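Local coordinates for inactivation-no-after-potential D protein (Drosophila melanogaster, PDB 2QKV), which probably serves as a scaffold in Drosophila phototransduction, gathering signalling proteins through PDZ domains, of which this fifth one probably binds peptides, at residues 12-17 / 41-46; 55-60 / 86-91. The protein carries 1 engineered substitution. All coordinates share one frame; numbering follows the deposited sequence.

In the fold
Both interactions belong to one PDZ domain and meet its antiparallel sheet, with centres about 15 Å apart. Interaction 1 is partly buried and lies about 12 Å from the chain centre. There strand 10-15 receives the start of helix 44-49, mainly through side chains, with one tyrosine hydroxyl gripping a backbone N-H. Interaction 2 is buried, about 5 Å from that centre. It pairs strands 55-59 and 82-88 through backbone hydrogen bonds, broken in step by a beta bulge. Strands 10-15 and 82-88 are neighbours in the sheet, and Val12 packs on Val87 where the two contacts touch. Each contact also includes bridging water: between Met15 N and Glu45 in interaction 1, and at Glu86 in interaction 2.

Interaction 1 (12-17 / 41-46); sequences VDLMKK and GQYPEI
The hydroxyl of Tyr43 takes a backbone hydrogen bond from the loop that follows strand 10-15. Lys17 N points at Tyr43 OH over 2.9 Å, and the N-H lies nearly straight on it at 167°. The donor sits in the ring plane, at the hydroxyl edge. The same hydroxyl is hydrogen-bonded to the carbonyl O of Lys20, so two backbone groups hold the tip of this buried side chain. Tyr43 CG is anti to its own carbonyl carbon (chi1 -68°), which sends the ring along the end of the strand. Met15 O also lies at the ring edge, 3.2 Å from Tyr43 CE2. The side chains of Leu14 and Tyr43 cross at about a right angle. Leu14 CD1 lies over one face of the ring, displaced toward the rim, 4.1 Å from Tyr43 CD2. Leu14 CG takes the crowded position between N and the carbonyl carbon (chi1 60°). Its other methyl, CD2, packs against Ile46 CG1 at 3.7 Å. Leu14 thus fills the angle between the ring and the first helical turn. Glu45 bends at chi2 and crosses Leu14 obliquely. Glu45 OE1 lies 3.0 Å from Asp13 O, two acceptors without a hydrogen bond between them. A water accepts from Met15 N at 2.9 Å and donates a weak bond to Glu45 OE1. Tyr43 is the N-cap residue of helix 44-49, and its hydroxyl ties the start of that helix to the backbone of Lys17, just past the strand. Strand 10-15 bonds on to strand 82-88 of the PDZ sheet, through Val12 with Met85 and Leu14 with Val83. Leu22 packs beside Leu14 and Lys16, and the start of helix 44-49 packs beside strand 10-15.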
ATOM      1  N   VAL A  12       9.855  -4.822  24.507  1.00  9.28           N
ATOM      2  CA  VAL A  12      10.108  -6.235  24.759  1.00 10.70           C
ATOM      3  C   VAL A  12      11.590  -6.421  24.460  1.00 13.51           C
ATOM      4  O   VAL A  12      12.055  -6.117  23.358  1.00 14.18           O
ATOM      5  CB  VAL A  12       9.267  -7.153  23.853  1.00 10.53           C
ATOM      6  CG1 VAL A  12       9.639  -8.623  24.117  1.00 14.48           C
ATOM      7  CG2 VAL A  12       7.788  -6.942  24.125  1.00 11.80           C
ATOM      8  N   ASP A  13      12.330  -6.895  25.460  1.00 13.13           N
ATOM      9  CA  ASP A  13      13.762  -7.110  25.325  1.00 15.89           C
ATOM     10  C   ASP A  13      14.150  -8.511  25.749  1.00 16.78           C
ATOM     11  O   ASP A  13      13.734  -8.994  26.814  1.00 18.11           O
ATOM     12  CB  ASP A  13      14.547  -6.106  26.173  1.00 16.58           C
ATOM     13  CG  ASP A  13      14.385  -4.686  25.697  1.00 17.16           C
ATOM     14  OD1 ASP A  13      13.415  -4.013  26.119  1.00 21.40           O
ATOM     15  OD2 ASP A  13      15.224  -4.240  24.888  1.00 20.14           O
ATOM     16  N   LEU A  14      14.947  -9.166  24.912  1.00 16.66           N
ATOM     17  CA  LEU A  14      15.407 -10.512  25.218  1.00 15.78           C
ATOM     18  C   LEU A  14      16.733 -10.815  24.537  1.00 15.51           C
ATOM     19  O   LEU A  14      17.209 -10.055  23.692  1.00 14.70           O
ATOM     20  CB  LEU A  14      14.363 -11.539  24.790  1.00 16.39           C
ATOM     21  CG  LEU A  14      13.971 -11.608  23.316  1.00 16.27           C
ATOM     22  CD1 LEU A  14      14.989 -12.473  22.548  1.00 17.78           C
ATOM     23  CD2 LEU A  14      12.564 -12.200  23.194  1.00 20.15           C
ATOM     24  N   MET A  15      17.330 -11.926  24.942  1.00 17.49           N
ATOM     25  CA  MET A  15      18.597 -12.374  24.382  1.00 19.57           C
ATOM     26  C   MET A  15      18.309 -13.677  23.663  1.00 19.99           C
ATOM     27  O   MET A  15      17.938 -14.667  24.291  1.00 20.48           O
ATOM     28  CB  MET A  15      19.620 -12.613  25.497  1.00 21.01           C
ATOM     29  CG  MET A  15      20.927 -13.221  25.010  1.00 23.76           C
ATOM     30  SD  MET A  15      21.797 -12.179  23.822  1.00 27.09           S
ATOM     31  CE  MET A  15      22.527 -11.023  24.904  1.00 28.86           C
ATOM     32  N   LYS A  16      18.455 -13.679  22.344  1.00 21.88           N
ATOM     33  CA  LYS A  16      18.192 -14.882  21.572  1.00 25.60           C
ATOM     34  C   LYS A  16      19.251 -15.936  21.874  1.00 26.43           C
ATOM     35  O   LYS A  16      20.414 -15.610  22.096  1.00 26.28           O
ATOM     36  CB  LYS A  16      18.184 -14.559  20.075  1.00 27.79           C
ATOM     37  CG  LYS A  16      17.624 -15.679  19.219  1.00 32.16           C
ATOM     38  CD  LYS A  16      17.391 -15.235  17.790  1.00 33.98           C
ATOM     39  CE  LYS A  16      16.766 -16.356  16.980  1.00 35.56           C
ATOM     40  NZ  LYS A  16      15.534 -16.876  17.636  1.00 36.59           N
ATOM     41  N   LYS A  17      18.833 -17.198  21.896  1.00 27.21           N
ATOM     42  CA  LYS A  17      19.751 -18.301  22.156  1.00 28.44           C
ATOM     43  C   LYS A  17      19.682 -19.303  21.010  1.00 28.11           C
ATOM     44  O   LYS A  17      18.606 -19.585  20.479  1.00 27.53           O
ATOM     45  CB  LYS A  17      19.392 -18.995  23.472  1.00 30.09           C
ATOM     46  CG  LYS A  17      19.504 -18.105  24.705  1.00 33.58           C
ATOM     47  CD  LYS A  17      20.933 -17.620  24.932  1.00 35.04           C
ATOM     48  CE  LYS A  17      21.019 -16.727  26.166  1.00 37.45           C
ATOM     49  NZ  LYS A  17      22.421 -16.324  26.479  1.00 38.90           N
ATOM     50  N   GLY A  41       6.332 -20.491  25.958  1.00 23.17           N
ATOM     51  CA  GLY A  41       7.429 -21.270  26.508  1.00 23.43           C
ATOM     52  C   GLY A  41       8.815 -21.066  25.916  1.00 22.13           C
ATOM     53  O   GLY A  41       9.773 -21.691  26.371  1.00 24.22           O
ATOM     54  N   GLN A  42       8.953 -20.199  24.915  1.00 21.83           N
ATOM     55  CA  GLN A  42      10.265 -19.967  24.314  1.00 19.12           C
ATOM     56  C   GLN A  42      11.136 -18.991  25.102  1.00 20.52           C
ATOM     57  O   GLN A  42      12.276 -19.306  25.449  1.00 20.11           O
ATOM     58  CB  GLN A  42      10.111 -19.465  22.875  1.00 19.89           C
ATOM     59  CG  GLN A  42       9.429 -20.444  21.929  1.00 19.16           C
ATOM     60  CD  GLN A  42      10.143 -21.784  21.851  1.00 21.75           C
ATOM     61  OE1 GLN A  42       9.671 -22.784  22.397  1.00 22.94           O
ATOM     62  NE2 GLN A  42      11.288 -21.808  21.174  1.00 22.01           N
ATOM     63  N   TYR A  43      10.608 -17.800  25.362  1.00 18.40           N
ATOM     64  CA  TYR A  43      11.326 -16.776  26.111  1.00 19.33           C
ATOM     65  C   TYR A  43      10.396 -16.159  27.144  1.00 20.36           C
ATOM     66  O   TYR A  43       9.242 -15.854  26.845  1.00 18.52           O
ATOM     67  CB  TYR A  43      11.842 -15.672  25.183  1.00 19.79           C
ATOM     68  CG  TYR A  43      12.937 -16.138  24.259  1.00 18.19           C
ATOM     69  CD1 TYR A  43      12.638 -16.800  23.067  1.00 19.39           C
ATOM     70  CD2 TYR A  43      14.278 -15.968  24.603  1.00 19.01           C
ATOM     71  CE1 TYR A  43      13.656 -17.287  22.244  1.00 18.79           C
ATOM     72  CE2 TYR A  43      15.299 -16.449  23.786  1.00 18.55           C
ATOM     73  CZ  TYR A  43      14.977 -17.110  22.611  1.00 18.80           C
ATOM     74  OH  TYR A  43      15.981 -17.612  21.813  1.00 19.62           O
ATOM     75  N   PRO A  44      10.883 -15.986  28.381  1.00 21.50           N
ATOM     76  CA  PRO A  44      10.087 -15.403  29.462  1.00 20.36           C
ATOM     77  C   PRO A  44       9.503 -14.037  29.111  1.00 18.92           C
ATOM     78  O   PRO A  44       8.347 -13.764  29.424  1.00 17.45           O
ATOM     79  CB  PRO A  44      11.083 -15.329  30.616  1.00 22.69           C
ATOM     80  CG  PRO A  44      11.939 -16.542  30.377  1.00 22.97           C
ATOM     81  CD  PRO A  44      12.183 -16.464  28.887  1.00 22.69           C
ATOM     82  N   GLU A  45      10.296 -13.189  28.459  1.00 18.96           N
ATOM     83  CA  GLU A  45       9.823 -11.858  28.082  1.00 17.96           C
ATOM     84  C   GLU A  45       8.669 -11.916  27.079  1.00 16.54           C
ATOM     85  O   GLU A  45       7.759 -11.089  27.119  1.00 14.48           O
ATOM     86  CB  GLU A  45      10.976 -11.008  27.524  1.00 21.34           C
ATOM     87  CG  GLU A  45      12.064 -11.793  26.811  1.00 26.92           C
ATOM     88  CD  GLU A  45      13.123 -12.348  27.759  1.00 28.00           C
ATOM     89  OE1 GLU A  45      13.948 -11.559  28.277  1.00 31.79           O
ATOM     90  OE2 GLU A  45      13.124 -13.575  27.991  1.00 28.32           O
ATOM     91  N   ILE A  46       8.691 -12.892  26.175  1.00 13.81           N
ATOM     92  CA  ILE A  46       7.606 -13.019  25.214  1.00 12.38           C
ATOM     93  C   ILE A  46       6.369 -13.515  25.957  1.00 12.92           C
ATOM     94  O   ILE A  46       5.271 -12.978  25.798  1.00 14.96           O
ATOM     95  CB  ILE A  46       7.971 -14.015  24.073  1.00 11.71           C
ATOM     96  CG1 ILE A  46       9.111 -13.439  23.231  1.00 12.08           C
ATOM     97  CG2 ILE A  46       6.749 -14.309  23.214  1.00 12.71           C
ATOM     98  CD1 ILE A  46       9.492 -14.335  22.017  1.00 11.25           C
TER
HETATM   99  O   HOH W   1      16.207 -13.210  27.345  1.00 29.24           O

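Interaction 2 (55-60 / 86-91); sequences IITKFN and EVTRPK
Thr57 holds OG1 in the crowded position between its N and carbonyl carbon (chi1 57°), which brings it near Glu86, and a water links Thr57 OG1, at 2.7 Å, to Glu86 OE1. Lys58 sets CG anti to N (chi1 -171°), and its chain runs alongside that of Glu86, Lys58 CB to Glu86 CB at 3.7 Å. Thr57 and Lys58 both face Glu86 in a classic beta bulge between strands 55-59 and 82-88 of the PDZ fold. Glu86 O accepts from Thr57 N at 2.9 Å, with the donor above the carbonyl plane, and takes a weak bond from Lys58 N at 3.4 Å. Glu86 N returns a bond to Lys58 O. Before the bulge the pairing is regular. Ile55 and Thr88 form a hydrogen-bonded pair, and Ile55 N meets Thr88 O at 2.9 Å in an almost straight bond (178°). Ile56 and Val87 follow as a non-hydrogen-bonded pair. Ile56 also packs on Met85 and Ile35. Ile55 CD1 lies 4.0 Å from Pro90 CG. Pro90 centres an inverse gamma turn and packs on Phe69 of a second subunit. The Lys58 and Glu86 charges do not touch, but a second water accepts from Lys58 NZ and donates to Glu86 OE1, both at 2.7 Å.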
ATOM      1  N   ILE A  55       1.242  -6.009  17.566  1.00  6.90           N
ATOM      2  CA  ILE A  55       1.945  -5.584  16.368  1.00  6.32           C
ATOM      3  C   ILE A  55       3.311  -5.020  16.726  1.00  6.45           C
ATOM      4  O   ILE A  55       3.404  -4.024  17.458  1.00  6.90           O
ATOM      5  CB  ILE A  55       1.160  -4.491  15.597  1.00  6.46           C
ATOM      6  CG1 ILE A  55      -0.250  -4.991  15.285  1.00  7.18           C
ATOM      7  CG2 ILE A  55       1.904  -4.138  14.310  1.00  7.52           C
ATOM      8  CD1 ILE A  55      -1.109  -3.976  14.562  1.00  9.72           C
ATOM      9  N   ILE A  56       4.359  -5.673  16.226  1.00  6.39           N
ATOM     10  CA  ILE A  56       5.726  -5.224  16.470  1.00  5.78           C
ATOM     11  C   ILE A  56       5.976  -4.099  15.466  1.00  5.72           C
ATOM     12  O   ILE A  56       5.883  -4.308  14.250  1.00  5.91           O
ATOM     13  CB  ILE A  56       6.717  -6.388  16.252  1.00  6.19           C
ATOM     14  CG1 ILE A  56       6.365  -7.535  17.212  1.00  8.11           C
ATOM     15  CG2 ILE A  56       8.151  -5.905  16.476  1.00  7.27           C
ATOM     16  CD1 ILE A  56       7.060  -8.876  16.916  1.00  8.25           C
ATOM     17  N   THR A  57       6.317  -2.916  15.983  1.00  6.17           N
ATOM     18  CA  THR A  57       6.517  -1.728  15.152  1.00  6.04           C
ATOM     19  C   THR A  57       7.955  -1.233  14.979  1.00  7.38           C
ATOM     20  O   THR A  57       8.222  -0.382  14.124  1.00  8.79           O
ATOM     21  CB  THR A  57       5.654  -0.566  15.684  1.00  7.93           C
ATOM     22  OG1 THR A  57       5.994  -0.327  17.057  1.00  9.15           O
ATOM     23  CG2 THR A  57       4.182  -0.933  15.608  1.00  9.53           C
ATOM     24  N   LYS A  58       8.866  -1.729  15.811  1.00  8.21           N
ATOM     25  CA  LYS A  58      10.276  -1.361  15.698  1.00  8.47           C
ATOM     26  C   LYS A  58      11.092  -2.578  16.122  1.00  8.74           C
ATOM     27  O   LYS A  58      10.754  -3.249  17.085  1.00  8.39           O
ATOM     28  CB  LYS A  58      10.621  -0.147  16.572  1.00  8.76           C
ATOM     29  CG  LYS A  58      12.036   0.386  16.312  1.00 10.21           C
ATOM     30  CD  LYS A  58      12.299   1.738  16.953  1.00 16.07           C
ATOM     31  CE  LYS A  58      11.536   2.837  16.233  1.00 19.51           C
ATOM     32  NZ  LYS A  58      11.973   4.210  16.639  1.00 22.84           N
ATOM     33  N   PHE A  59      12.150  -2.876  15.382  1.00  9.25           N
ATOM     34  CA  PHE A  59      12.970  -4.041  15.698  1.00  9.09           C
ATOM     35  C   PHE A  59      14.425  -3.615  15.695  1.00  9.89           C
ATOM     36  O   PHE A  59      14.928  -3.137  14.685  1.00 11.46           O
ATOM     37  CB  PHE A  59      12.757  -5.153  14.657  1.00  9.18           C
ATOM     38  CG  PHE A  59      13.454  -6.439  15.008  1.00  8.53           C
ATOM     39  CD1 PHE A  59      12.832  -7.370  15.836  1.00  8.34           C
ATOM     40  CD2 PHE A  59      14.755  -6.685  14.575  1.00 10.57           C
ATOM     41  CE1 PHE A  59      13.491  -8.536  16.241  1.00 12.21           C
ATOM     42  CE2 PHE A  59      15.427  -7.855  14.979  1.00  9.56           C
ATOM     43  CZ  PHE A  59      14.789  -8.777  15.813  1.00 10.87           C
ATOM     44  N   ASN A  60      15.089  -3.794  16.833  1.00 12.30           N
ATOM     45  CA  ASN A  60      16.482  -3.407  17.004  1.00 12.30           C
ATOM     46  C   ASN A  60      16.809  -2.045  16.406  1.00 12.87           C
ATOM     47  O   ASN A  60      17.788  -1.895  15.669  1.00 14.22           O
ATOM     48  CB  ASN A  60      17.423  -4.476  16.432  1.00 12.60           C
ATOM     49  CG  ASN A  60      17.545  -5.689  17.331  1.00 16.20           C
ATOM     50  OD1 ASN A  60      16.970  -5.726  18.416  1.00 18.23           O
ATOM     51  ND2 ASN A  60      18.302  -6.691  16.889  1.00 14.19           N
ATOM     52  N   GLU A  86       9.691  -2.623  19.888  1.00  8.44           N
ATOM     53  CA  GLU A  86       8.641  -1.713  20.342  1.00  8.06           C
ATOM     54  C   GLU A  86       7.407  -2.397  19.773  1.00  7.21           C
ATOM     55  O   GLU A  86       7.421  -2.881  18.625  1.00  7.44           O
ATOM     56  CB  GLU A  86       8.787  -0.300  19.780  1.00  9.16           C
ATOM     57  CG  GLU A  86       9.990   0.419  20.371  1.00 12.97           C
ATOM     58  CD  GLU A  86      10.000   1.906  20.101  1.00 17.18           C
ATOM     59  OE1 GLU A  86       9.138   2.395  19.344  1.00 14.52           O
ATOM     60  OE2 GLU A  86      10.888   2.587  20.658  1.00 20.30           O
ATOM     61  N   VAL A  87       6.343  -2.430  20.566  1.00  6.69           N
ATOM     62  CA  VAL A  87       5.132  -3.148  20.204  1.00  6.95           C
ATOM     63  C   VAL A  87       3.864  -2.391  20.623  1.00  7.53           C
ATOM     64  O   VAL A  87       3.872  -1.655  21.605  1.00  7.45           O
ATOM     65  CB  VAL A  87       5.119  -4.528  20.945  1.00  7.40           C
ATOM     66  CG1 VAL A  87       4.011  -5.427  20.398  1.00  7.35           C
ATOM     67  CG2 VAL A  87       6.500  -5.213  20.846  1.00  8.89           C
ATOM     68  N   THR A  88       2.783  -2.569  19.872  1.00  6.01           N
ATOM     69  CA  THR A  88       1.507  -1.971  20.241  1.00  7.03           C
ATOM     70  C   THR A  88       0.455  -3.085  20.303  1.00  8.05           C
ATOM     71  O   THR A  88       0.511  -4.047  19.525  1.00  7.24           O
ATOM     72  CB  THR A  88       1.067  -0.851  19.266  1.00  7.76           C
ATOM     73  OG1 THR A  88      -0.043  -0.137  19.845  1.00  7.29           O
ATOM     74  CG2 THR A  88       0.641  -1.419  17.925  1.00  8.48           C
ATOM     75  N   ARG A  89      -0.476  -2.973  21.251  1.00  6.16           N
ATOM     76  CA  ARG A  89      -1.559  -3.956  21.433  1.00  7.37           C
ATOM     77  C   ARG A  89      -2.795  -3.276  20.855  1.00  8.60           C
ATOM     78  O   ARG A  89      -3.400  -2.419  21.505  1.00 11.12           O
ATOM     79  CB  ARG A  89      -1.757  -4.263  22.919  1.00  8.38           C
ATOM     80  CG  ARG A  89      -2.837  -5.324  23.182  1.00 10.87           C
ATOM     81  CD  ARG A  89      -2.516  -6.118  24.437  1.00 13.43           C
ATOM     82  NE  ARG A  89      -1.222  -6.777  24.296  1.00 14.12           N
ATOM     83  CZ  ARG A  89      -0.497  -7.239  25.306  1.00 14.43           C
ATOM     84  NH1 ARG A  89      -0.943  -7.120  26.553  1.00 18.42           N
ATOM     85  NH2 ARG A  89       0.683  -7.793  25.077  1.00 15.69           N
ATOM     86  N   PRO A  90      -3.199  -3.663  19.633  1.00  8.69           N
ATOM     87  CA  PRO A  90      -4.349  -3.086  18.930  1.00  9.69           C
ATOM     88  C   PRO A  90      -5.726  -3.545  19.373  1.00 11.32           C
ATOM     89  O   PRO A  90      -6.450  -4.171  18.611  1.00 12.39           O
ATOM     90  CB  PRO A  90      -4.054  -3.440  17.474  1.00  9.48           C
ATOM     91  CG  PRO A  90      -3.498  -4.836  17.607  1.00 10.87           C
ATOM     92  CD  PRO A  90      -2.597  -4.756  18.841  1.00  9.77           C
ATOM     93  N   LYS A  91      -6.086  -3.205  20.601  1.00 12.80           N
ATOM     94  CA  LYS A  91      -7.382  -3.582  21.134  1.00 16.50           C
ATOM     95  C   LYS A  91      -8.157  -2.357  21.571  1.00 18.67           C
ATOM     96  O   LYS A  91      -8.097  -1.963  22.738  1.00 20.91           O
ATOM     97  CB  LYS A  91      -7.221  -4.522  22.332  1.00 18.91           C
ATOM     98  CG  LYS A  91      -6.862  -5.957  21.998  1.00 23.60           C
ATOM     99  CD  LYS A  91      -6.684  -6.760  23.280  1.00 27.74           C
ATOM    100  CE  LYS A  91      -7.878  -6.576  24.212  1.00 28.22           C
ATOM    101  NZ  LYS A  91      -7.612  -7.085  25.585  1.00 32.76           N
TER
HETATM  102  O   HOH W   2       7.484   1.946  17.333  1.00 11.03           O
HETATM  103  O   HOH W   3       9.789   4.790  18.163  1.00 28.72           O